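Local atomic coordinates of cellulase CEL9M (Clostridium cellulolyticum, PDB entry 1IA6), a protein that probably hydrolyses internal beta-1,4-glucosidic linkages of cellulose and related beta-glucans, as a family 9 glycoside hydrolase. Residues G68-Y79 with E157-N168; Y143-I154 with M190-Q201. One frame throughout, in Å; residues are numbered along the deposited sequence. Where two conformers were deposited one is given.

Interaction 1: residues G68-Y79 with E157-N168; sequences GYSAAILGWSLY and ETSAALTLMYLN
Asn168 OD1 lies at the edge of the Tyr79 ring, in its plane and 3.9 Å from Tyr79 CD1, with the amide turned 51° from the ring. Leu164 CD2 and Leu167 CD1 approach that ring obliquely, and Trp219 meets it edge-to-face. The Tyr79 ring sits at the C-terminal end of a buried contact between two helices of the (alpha/alpha)6 barrel of this family, whose segments run 31° apart. Leu164 is a knob in the hole formed by Ala72, Gly75, Trp76 and Tyr79; with CG anti to its carbonyl carbon (chi1 -84°), the side chain is aimed into the hole, CD1 meeting Ala72 O (3.3 Å) and CD2 meeting Tyr79 CB. Further toward the N-terminal ends small residues let the backbones close in: Ala161 CB rests on Ala71 CB at 3.6 Å, and the Ala72 and Ala161 CA atoms are 3.9 Å apart. Glu157 OE1 meets the Ala72 methyl, while its OE2 lies close to Asp212, a calcium ligand, an approach that would be eased if the two acids shared a proton. Asn168 ND2 donates to Gly75 O (3.1 Å), with the acceptor near the amide plane. Gly75 O also takes Tyr79 N from the opposite face of its carbonyl plane, so two donors grip it. One water spans the groove, donating to Ala71 O and, at 2.8 Å, to Ala161 O.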
loop_
_atom_site.group_PDB
_atom_site.type_symbol
_atom_site.label_atom_id
_atom_site.label_comp_id
_atom_site.label_asym_id
_atom_site.label_seq_id
_atom_site.Cartn_x
_atom_site.Cartn_y
_atom_site.Cartn_z
ATOM N N GLY A 68 -7.042 -1.451 -1.640
ATOM C CA GLY A 68 -7.154 -2.459 -0.594
ATOM C C GLY A 68 -5.805 -2.939 -0.086
ATOM O O GLY A 68 -5.604 -3.104 1.119
ATOM N N TYR A 69 -4.881 -3.179 -1.008
ATOM C CA TYR A 69 -3.531 -3.618 -0.655
ATOM C C TYR A 69 -2.879 -2.601 0.279
ATOM O O TYR A 69 -2.329 -2.954 1.322
ATOM C CB TYR A 69 -2.679 -3.746 -1.926
ATOM C CG TYR A 69 -1.187 -3.823 -1.667
ATOM C CD1 TYR A 69 -0.583 -5.028 -1.322
ATOM C CD2 TYR A 69 -0.384 -2.683 -1.753
ATOM C CE1 TYR A 69 0.787 -5.102 -1.068
ATOM C CE2 TYR A 69 0.990 -2.744 -1.499
ATOM C CZ TYR A 69 1.565 -3.957 -1.156
ATOM O OH TYR A 69 2.914 -4.030 -0.893
ATOM N N SER A 70 -2.940 -1.331 -0.107
ATOM C CA SER A 70 -2.336 -0.270 0.692
ATOM C C SER A 70 -2.916 -0.212 2.099
ATOM O O SER A 70 -2.174 -0.107 3.075
ATOM C CB SER A 70 -2.507 1.075 -0.014
ATOM O OG SER A 70 -1.762 1.085 -1.224
ATOM N N ALA A 71 -4.238 -0.287 2.204
ATOM C CA ALA A 71 -4.893 -0.255 3.508
ATOM C C ALA A 71 -4.476 -1.458 4.346
ATOM O O ALA A 71 -4.296 -1.348 5.558
ATOM C CB ALA A 71 -6.412 -0.240 3.336
ATOM N N ALA A 72 -4.325 -2.612 3.701
ATOM C CA ALA A 72 -3.933 -3.825 4.410
ATOM C C ALA A 72 -2.495 -3.775 4.906
ATOM O O ALA A 72 -2.208 -4.200 6.026
ATOM C CB ALA A 72 -4.130 -5.052 3.513
ATOM N N ILE A 73 -1.589 -3.265 4.079
ATOM C CA ILE A 73 -0.181 -3.191 4.463
ATOM C C ILE A 73 0.047 -2.159 5.562
ATOM O O ILE A 73 0.874 -2.367 6.452
ATOM C CB ILE A 73 0.718 -2.863 3.246
ATOM C CG1 ILE A 73 0.581 -3.966 2.195
ATOM C CG2 ILE A 73 2.171 -2.684 3.687
ATOM C CD1 ILE A 73 0.661 -5.378 2.741
ATOM N N LEU A 74 -0.675 -1.047 5.502
ATOM C CA LEU A 74 -0.552 -0.027 6.541
ATOM C C LEU A 74 -1.077 -0.610 7.851
ATOM O O LEU A 74 -0.485 -0.410 8.910
ATOM C CB LEU A 74 -1.359 1.220 6.175
ATOM C CG LEU A 74 -0.776 2.118 5.084
ATOM C CD1 LEU A 74 -1.808 3.167 4.691
ATOM C CD2 LEU A 74 0.511 2.783 5.591
ATOM N N GLY A 75 -2.188 -1.337 7.771
ATOM C CA GLY A 75 -2.755 -1.950 8.962
ATOM C C GLY A 75 -1.813 -2.989 9.547
ATOM O O GLY A 75 -1.705 -3.127 10.763
ATOM N N TRP A 76 -1.126 -3.726 8.677
ATOM C CA TRP A 76 -0.188 -4.750 9.120
ATOM C C TRP A 76 0.986 -4.094 9.849
ATOM O O TRP A 76 1.465 -4.612 10.859
ATOM C CB TRP A 76 0.313 -5.560 7.913
ATOM C CG TRP A 76 1.078 -6.808 8.263
ATOM C CD1 TRP A 76 0.998 -7.521 9.424
ATOM C CD2 TRP A 76 1.990 -7.522 7.417
ATOM N NE1 TRP A 76 1.800 -8.633 9.356
ATOM C CE2 TRP A 76 2.421 -8.660 8.135
ATOM C CE3 TRP A 76 2.482 -7.312 6.122
ATOM C CZ2 TRP A 76 3.324 -9.587 7.603
ATOM C CZ3 TRP A 76 3.383 -8.236 5.590
ATOM C CH2 TRP A 76 3.791 -9.359 6.332
ATOM N N SER A 77 1.428 -2.952 9.333
ATOM C CA SER A 77 2.539 -2.215 9.924
ATOM C C SER A 77 2.225 -1.818 11.365
ATOM O O SER A 77 3.051 -1.986 12.264
ATOM C CB SER A 77 2.833 -0.954 9.103
ATOM O OG SER A 77 3.107 -1.271 7.747
ATOM N N LEU A 78 1.023 -1.293 11.576
ATOM C CA LEU A 78 0.595 -0.855 12.902
ATOM C C LEU A 78 0.432 -2.044 13.847
ATOM O O LEU A 78 0.781 -1.972 15.025
ATOM C CB LEU A 78 -0.728 -0.092 12.803
ATOM C CG LEU A 78 -1.289 0.506 14.099
ATOM C CD1 LEU A 78 -0.299 1.508 14.678
ATOM C CD2 LEU A 78 -2.618 1.181 13.806
ATOM N N TYR A 79 -0.103 -3.138 13.317
ATOM C CA TYR A 79 -0.322 -4.347 14.102
ATOM C C TYR A 79 0.979 -4.985 14.584
ATOM O O TYR A 79 1.090 -5.386 15.742
ATOM C CB TYR A 79 -1.107 -5.371 13.275
ATOM C CG TYR A 79 -1.420 -6.652 14.020
ATOM C CD1 TYR A 79 -2.438 -6.699 14.970
ATOM C CD2 TYR A 79 -0.692 -7.816 13.777
ATOM C CE1 TYR A 79 -2.728 -7.879 15.659
ATOM C CE2 TYR A 79 -0.971 -8.997 14.458
ATOM C CZ TYR A 79 -1.989 -9.021 15.395
ATOM O OH TYR A 79 -2.276 -10.191 16.058
ATOM N N GLU A 157 -8.171 -8.415 -0.265
ATOM C CA GLU A 157 -7.291 -7.403 0.302
ATOM C C GLU A 157 -8.108 -6.424 1.140
ATOM O O GLU A 157 -7.655 -5.965 2.189
ATOM C CB GLU A 157 -6.530 -6.655 -0.797
ATOM C CG GLU A 157 -5.402 -7.469 -1.433
ATOM C CD GLU A 157 -4.454 -8.071 -0.408
ATOM O OE1 GLU A 157 -4.132 -7.394 0.588
ATOM O OE2 GLU A 157 -4.015 -9.223 -0.604
ATOM N N THR A 158 -9.316 -6.115 0.681
ATOM C CA THR A 158 -10.190 -5.197 1.404
ATOM C C THR A 158 -10.614 -5.863 2.709
ATOM O O THR A 158 -10.660 -5.225 3.758
ATOM C CB THR A 158 -11.429 -4.835 0.558
ATOM O OG1 THR A 158 -10.995 -4.304 -0.700
ATOM C CG2 THR A 158 -12.279 -3.788 1.263
ATOM N N SER A 159 -10.906 -7.158 2.642
ATOM C CA SER A 159 -11.292 -7.913 3.830
ATOM C C SER A 159 -10.159 -7.867 4.857
ATOM O O SER A 159 -10.389 -7.615 6.042
ATOM C CB SER A 159 -11.595 -9.367 3.453
ATOM O OG SER A 159 -11.882 -10.156 4.598
ATOM N N ALA A 160 -8.933 -8.108 4.399
ATOM C CA ALA A 160 -7.779 -8.100 5.294
ATOM C C ALA A 160 -7.600 -6.729 5.929
ATOM O O ALA A 160 -7.304 -6.626 7.115
ATOM C CB ALA A 160 -6.512 -8.499 4.532
ATOM N N ALA A 161 -7.778 -5.678 5.139
ATOM C CA ALA A 161 -7.637 -4.320 5.653
ATOM C C ALA A 161 -8.671 -4.057 6.744
ATOM O O ALA A 161 -8.375 -3.400 7.744
ATOM C CB ALA A 161 -7.809 -3.307 4.517
ATOM N N LEU A 162 -9.885 -4.569 6.544
ATOM C CA LEU A 162 -10.969 -4.382 7.507
ATOM C C LEU A 162 -10.760 -5.208 8.775
ATOM O O LEU A 162 -11.074 -4.752 9.876
ATOM C CB LEU A 162 -12.313 -4.730 6.862
ATOM C CG LEU A 162 -12.816 -3.710 5.833
ATOM C CD1 LEU A 162 -13.999 -4.286 5.064
ATOM C CD2 LEU A 162 -13.201 -2.412 6.542
ATOM N N THR A 163 -10.232 -6.418 8.623
ATOM C CA THR A 163 -9.972 -7.268 9.784
ATOM C C THR A 163 -8.847 -6.648 10.604
ATOM O O THR A 163 -8.887 -6.643 11.833
ATOM C CB THR A 163 -9.556 -8.685 9.363
ATOM O OG1 THR A 163 -10.611 -9.278 8.601
ATOM C CG2 THR A 163 -9.278 -9.554 10.599
ATOM N N LEU A 164 -7.835 -6.126 9.921
ATOM C CA LEU A 164 -6.728 -5.496 10.629
ATOM C C LEU A 164 -7.228 -4.259 11.367
ATOM O O LEU A 164 -6.746 -3.944 12.455
ATOM C CB LEU A 164 -5.601 -5.144 9.655
ATOM C CG LEU A 164 -4.680 -6.340 9.397
ATOM C CD1 LEU A 164 -3.888 -6.161 8.103
ATOM C CD2 LEU A 164 -3.756 -6.503 10.592
ATOM N N MET A 165 -8.208 -3.563 10.796
ATOM C CA MET A 165 -8.744 -2.387 11.471
ATOM C C MET A 165 -9.461 -2.846 12.745
ATOM O O MET A 165 -9.361 -2.201 13.790
ATOM C CB MET A 165 -9.714 -1.618 10.566
ATOM C CG MET A 165 -10.140 -0.277 11.156
ATOM S SD MET A 165 -8.708 0.773 11.530
ATOM C CE MET A 165 -9.464 2.390 11.615
ATOM N N TYR A 166 -10.179 -3.964 12.661
ATOM C CA TYR A 166 -10.862 -4.490 13.839
ATOM C C TYR A 166 -9.812 -4.734 14.923
ATOM O O TYR A 166 -9.983 -4.331 16.072
ATOM C CB TYR A 166 -11.572 -5.809 13.513
ATOM C CG TYR A 166 -11.895 -6.650 14.733
ATOM C CD1 TYR A 166 -12.928 -6.293 15.602
ATOM C CD2 TYR A 166 -11.140 -7.786 15.039
ATOM C CE1 TYR A 166 -13.200 -7.046 16.752
ATOM C CE2 TYR A 166 -11.402 -8.547 16.186
ATOM C CZ TYR A 166 -12.434 -8.167 17.036
ATOM O OH TYR A 166 -12.690 -8.894 18.178
ATOM N N LEU A 167 -8.715 -5.382 14.541
ATOM C CA LEU A 167 -7.641 -5.692 15.482
ATOM C C LEU A 167 -6.952 -4.448 16.036
ATOM O O LEU A 167 -6.590 -4.410 17.210
ATOM C CB LEU A 167 -6.604 -6.596 14.813
ATOM C CG LEU A 167 -7.103 -7.993 14.424
ATOM C CD1 LEU A 167 -6.088 -8.684 13.518
ATOM C CD2 LEU A 167 -7.357 -8.807 15.687
ATOM N N ASN A 168 -6.780 -3.431 15.197
ATOM C CA ASN A 168 -6.112 -2.201 15.615
ATOM C C ASN A 168 -7.021 -1.150 16.255
ATOM O O ASN A 168 -6.533 -0.229 16.905
ATOM C CB ASN A 168 -5.405 -1.533 14.421
ATOM C CG ASN A 168 -4.254 -2.357 13.869
ATOM O OD1 ASN A 168 -3.492 -2.956 14.619
ATOM N ND2 ASN A 168 -4.112 -2.367 12.542
HETATM O O HOH W 1 -6.101 -1.822 7.874
#

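Interaction 2: residues Y143-I154 with M190-Q201; sequences YKADPSSPASDI and MGKANQGVGNGQ
Ser152 is the tight centre of the contact, gripped by Gly191 and Gly196. Its OG, anti to the carbonyl carbon (chi1 -57°), donates to Gly191 O at 2.7 Å on a lone pair in the carbonyl plane and accepts from Gly196 N at 3.1 Å. Ser152 N in turn donates to Gly196 O (2.8 Å), met nearly head-on along the carbonyl. At the next helix residue, Asp153, OD1 is met on its syn side by Gly198 N (2.9 Å), and Gly198 CA packs against Ala151 CB at 3.7 Å. Toward solvent the contact thins to separate touches. At the partly exposed Tyr143, Asn199 CB stands over the centre of one ring face, 3.5 Å from the centroid, a CH-pi contact, while Gln201 CG lies at the ring edge. At the other end Asn194 ND2 holds Pro147 O (2.8 Å) from above its carbonyl plane, in the exposed turn whose start Asp146 braces as an Asx turn, and Asn194 OD1 abuts Pro150 CB. A water donates to both Pro150 O and Val197 O. The arrangement is that of a loop leaving one barrel helix and clasping the first turn of another, with Asp153 in the second shell of the calcium site, beside Asp212.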
loop_
_atom_site.group_PDB
_atom_site.type_symbol
_atom_site.label_atom_id
_atom_site.label_comp_id
_atom_site.label_asym_id
_atom_site.label_seq_id
_atom_site.Cartn_x
_atom_site.Cartn_y
_atom_site.Cartn_z
ATOM N N TYR A 143 -16.591 -0.322 -11.875
ATOM C CA TYR A 143 -16.652 -1.743 -11.550
ATOM C C TYR A 143 -17.207 -2.049 -10.164
ATOM O O TYR A 143 -17.053 -1.273 -9.218
ATOM C CB TYR A 143 -15.260 -2.375 -11.649
ATOM C CG TYR A 143 -14.563 -2.222 -12.981
ATOM C CD1 TYR A 143 -15.101 -2.774 -14.143
ATOM C CD2 TYR A 143 -13.343 -1.549 -13.074
ATOM C CE1 TYR A 143 -14.440 -2.663 -15.364
ATOM C CE2 TYR A 143 -12.673 -1.432 -14.293
ATOM C CZ TYR A 143 -13.229 -1.992 -15.431
ATOM O OH TYR A 143 -12.572 -1.885 -16.638
ATOM N N LYS A 144 -17.847 -3.206 -10.057
ATOM C CA LYS A 144 -18.405 -3.660 -8.796
ATOM C C LYS A 144 -18.380 -5.180 -8.799
ATOM O O LYS A 144 -18.460 -5.810 -9.853
ATOM C CB LYS A 144 -19.846 -3.174 -8.625
ATOM C CG LYS A 144 -20.846 -3.827 -9.559
ATOM C CD LYS A 144 -22.268 -3.414 -9.210
ATOM C CE LYS A 144 -23.268 -4.031 -10.167
ATOM N NZ LYS A 144 -24.649 -3.577 -9.859
ATOM N N ALA A 145 -18.248 -5.762 -7.616
ATOM C CA ALA A 145 -18.239 -7.202 -7.475
ATOM C C ALA A 145 -19.592 -7.615 -6.915
ATOM O O ALA A 145 -20.162 -6.922 -6.074
ATOM C CB ALA A 145 -17.127 -7.627 -6.531
ATOM N N ASP A 146 -20.116 -8.725 -7.418
ATOM C CA ASP A 146 -21.386 -9.270 -6.954
ATOM C C ASP A 146 -21.390 -10.759 -7.295
ATOM O O ASP A 146 -20.410 -11.274 -7.829
ATOM C CB ASP A 146 -22.574 -8.539 -7.601
ATOM C CG ASP A 146 -22.516 -8.540 -9.108
ATOM O OD1 ASP A 146 -22.287 -9.611 -9.700
ATOM O OD2 ASP A 146 -22.712 -7.462 -9.704
ATOM N N PRO A 147 -22.479 -11.476 -6.983
ATOM C CA PRO A 147 -22.524 -12.913 -7.282
ATOM C C PRO A 147 -22.164 -13.338 -8.706
ATOM O O PRO A 147 -21.754 -14.477 -8.921
ATOM C CB PRO A 147 -23.953 -13.292 -6.901
ATOM C CG PRO A 147 -24.196 -12.408 -5.719
ATOM C CD PRO A 147 -23.670 -11.072 -6.217
ATOM N N SER A 148 -22.296 -12.434 -9.671
ATOM C CA SER A 148 -21.986 -12.774 -11.057
ATOM C C SER A 148 -20.719 -12.111 -11.590
ATOM O O SER A 148 -20.319 -12.351 -12.729
ATOM C CB SER A 148 -23.167 -12.406 -11.958
ATOM O OG SER A 148 -23.431 -11.016 -11.900
ATOM N N SER A 149 -20.088 -11.284 -10.766
ATOM C CA SER A 149 -18.870 -10.584 -11.159
ATOM C C SER A 149 -17.795 -10.763 -10.087
ATOM O O SER A 149 -17.818 -10.096 -9.053
ATOM C CB SER A 149 -19.165 -9.094 -11.359
ATOM O OG SER A 149 -18.011 -8.394 -11.788
ATOM N N PRO A 150 -16.836 -11.672 -10.327
ATOM C CA PRO A 150 -15.749 -11.949 -9.384
ATOM C C PRO A 150 -14.690 -10.858 -9.253
ATOM O O PRO A 150 -14.441 -10.089 -10.183
ATOM C CB PRO A 150 -15.154 -13.244 -9.923
ATOM C CG PRO A 150 -15.299 -13.061 -11.395
ATOM C CD PRO A 150 -16.709 -12.521 -11.526
ATOM N N ALA A 151 -14.071 -10.816 -8.080
ATOM C CA ALA A 151 -13.004 -9.868 -7.775
ATOM C C ALA A 151 -12.384 -10.382 -6.482
ATOM O O ALA A 151 -12.187 -9.633 -5.529
ATOM C CB ALA A 151 -13.575 -8.470 -7.575
ATOM N N SER A 152 -12.078 -11.677 -6.470
ATOM C CA SER A 152 -11.516 -12.340 -5.297
ATOM C C SER A 152 -10.286 -11.681 -4.691
ATOM O O SER A 152 -10.144 -11.640 -3.466
ATOM C CB SER A 152 -11.190 -13.796 -5.630
ATOM O OG SER A 152 -12.342 -14.471 -6.100
ATOM N N ASP A 153 -9.388 -11.180 -5.533
ATOM C CA ASP A 153 -8.184 -10.546 -5.016
ATOM C C ASP A 153 -8.501 -9.210 -4.347
ATOM O O ASP A 153 -8.027 -8.934 -3.242
ATOM C CB ASP A 153 -7.135 -10.380 -6.133
ATOM C CG ASP A 153 -7.678 -9.671 -7.371
ATOM O OD1 ASP A 153 -8.911 -9.617 -7.560
ATOM O OD2 ASP A 153 -6.858 -9.177 -8.172
ATOM N N ILE A 154 -9.313 -8.392 -5.006
ATOM C CA ILE A 154 -9.693 -7.095 -4.463
ATOM C C ILE A 154 -10.506 -7.264 -3.181
ATOM O O ILE A 154 -10.241 -6.608 -2.174
ATOM C CB ILE A 154 -10.509 -6.292 -5.500
ATOM C CG1 ILE A 154 -9.618 -5.984 -6.708
ATOM C CG2 ILE A 154 -11.052 -5.001 -4.879
ATOM C CD1 ILE A 154 -10.292 -5.151 -7.785
ATOM N N MET A 190 -17.777 -13.458 -0.249
ATOM C CA MET A 190 -18.017 -13.146 -1.657
ATOM C C MET A 190 -16.835 -13.610 -2.499
ATOM O O MET A 190 -17.007 -14.191 -3.573
ATOM C CB MET A 190 -18.184 -11.638 -1.858
ATOM C CG MET A 190 -19.468 -11.045 -1.309
ATOM S SD MET A 190 -19.450 -9.235 -1.462
ATOM C CE MET A 190 -19.367 -9.044 -3.236
ATOM N N GLY A 191 -15.633 -13.337 -2.001
ATOM C CA GLY A 191 -14.425 -13.703 -2.716
ATOM C C GLY A 191 -14.231 -15.186 -2.954
ATOM O O GLY A 191 -13.715 -15.581 -4.000
ATOM N N LYS A 192 -14.619 -16.024 -1.999
ATOM C CA LYS A 192 -14.435 -17.451 -2.207
ATOM C C LYS A 192 -15.632 -18.104 -2.890
ATOM O O LYS A 192 -15.507 -19.187 -3.465
ATOM C CB LYS A 192 -14.102 -18.165 -0.892
ATOM C CG LYS A 192 -15.227 -18.321 0.104
ATOM C CD LYS A 192 -14.778 -19.283 1.202
ATOM C CE LYS A 192 -15.843 -19.499 2.260
ATOM N NZ LYS A 192 -15.406 -20.544 3.241
ATOM N N ALA A 193 -16.778 -17.431 -2.853
ATOM C CA ALA A 193 -17.995 -17.949 -3.482
ATOM C C ALA A 193 -17.870 -17.977 -5.008
ATOM O O ALA A 193 -18.246 -18.956 -5.649
ATOM C CB ALA A 193 -19.190 -17.102 -3.073
ATOM N N ASN A 194 -17.352 -16.894 -5.582
ATOM C CA ASN A 194 -17.154 -16.786 -7.029
ATOM C C ASN A 194 -15.701 -16.357 -7.206
ATOM O O ASN A 194 -15.347 -15.210 -6.935
ATOM C CB ASN A 194 -18.079 -15.728 -7.629
ATOM C CG ASN A 194 -18.100 -15.769 -9.147
ATOM O OD1 ASN A 194 -17.070 -15.987 -9.784
ATOM N ND2 ASN A 194 -19.270 -15.550 -9.733
ATOM N N GLN A 195 -14.869 -17.278 -7.673
ATOM C CA GLN A 195 -13.441 -17.021 -7.810
ATOM C C GLN A 195 -12.917 -16.522 -9.150
ATOM O O GLN A 195 -13.203 -17.092 -10.204
ATOM C CB GLN A 195 -12.679 -18.276 -7.378
ATOM C CG GLN A 195 -12.751 -18.513 -5.873
ATOM C CD GLN A 195 -12.256 -19.879 -5.448
ATOM O OE1 GLN A 195 -11.398 -20.474 -6.098
ATOM N NE2 GLN A 195 -12.785 -20.376 -4.333
ATOM N N GLY A 196 -12.125 -15.455 -9.079
ATOM C CA GLY A 196 -11.535 -14.847 -10.260
ATOM C C GLY A 196 -10.966 -13.489 -9.878
ATOM O O GLY A 196 -11.369 -12.925 -8.861
ATOM N N VAL A 197 -10.034 -12.954 -10.662
ATOM C CA VAL A 197 -9.472 -11.646 -10.329
ATOM C C VAL A 197 -10.402 -10.512 -10.748
ATOM O O VAL A 197 -11.187 -10.653 -11.689
ATOM C CB VAL A 197 -8.091 -11.421 -10.996
ATOM C CG1 VAL A 197 -7.095 -12.452 -10.486
ATOM C CG2 VAL A 197 -8.220 -11.492 -12.514
ATOM N N GLY A 198 -10.310 -9.389 -10.039
ATOM C CA GLY A 198 -11.138 -8.234 -10.344
ATOM C C GLY A 198 -10.596 -7.456 -11.530
ATOM O O GLY A 198 -9.543 -7.795 -12.070
ATOM N N ASN A 199 -11.311 -6.409 -11.932
ATOM C CA ASN A 199 -10.909 -5.588 -13.070
ATOM C C ASN A 199 -10.151 -4.334 -12.642
ATOM O O ASN A 199 -10.521 -3.675 -11.672
ATOM C CB ASN A 199 -12.142 -5.166 -13.877
ATOM C CG ASN A 199 -12.917 -6.349 -14.433
ATOM O OD1 ASN A 199 -12.392 -7.132 -15.223
ATOM N ND2 ASN A 199 -14.175 -6.481 -14.020
ATOM N N GLY A 200 -9.096 -4.006 -13.380
ATOM C CA GLY A 200 -8.314 -2.819 -13.082
ATOM C C GLY A 200 -7.890 -2.139 -14.371
ATOM O O GLY A 200 -6.906 -1.394 -14.405
ATOM N N GLN A 201 -8.654 -2.385 -15.432
ATOM C CA GLN A 201 -8.354 -1.834 -16.746
ATOM C C GLN A 201 -6.939 -2.276 -17.113
ATOM O O GLN A 201 -6.487 -3.323 -16.657
ATOM C CB GLN A 201 -8.470 -0.305 -16.730
ATOM C CG GLN A 201 -9.877 0.191 -16.384
ATOM C CD GLN A 201 -10.068 1.674 -16.664
ATOM O OE1 GLN A 201 -9.786 2.524 -15.817
ATOM N NE2 GLN A 201 -10.537 1.991 -17.866
HETATM O O HOH W 2 -10.255 -4.419 -16.262
HETATM O O HOH W 3 -14.026 -9.767 -12.851
HETATM O O HOH W 4 -15.346 -12.589 -6.072
HETATM O O HOH W 5 -7.962 -7.241 -9.755
#

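From the N terminus the chain runs through 68-79, 143-154, 157-168 and 190-201, so the two contacts cross. Interaction 1 closes a loop of 77 residues that carries helices 82-87 and 91-107 and strands 115-119 and 143-145. Interaction 2 closes a shorter one of 35 residues, nearly all helix, built from helices 152-169 and 174-193. Each loop contains one segment of the other contact. Helix 152-169 serves both: its first turn is held in interaction 2 and its later turns in interaction 1, with centres 19 Å apart. Together they join helix 64-80, the edge strand 143-145 and the end of helix 174-193 to helix 152-169, whose Asp153 and Glu157 lie near the calcium site.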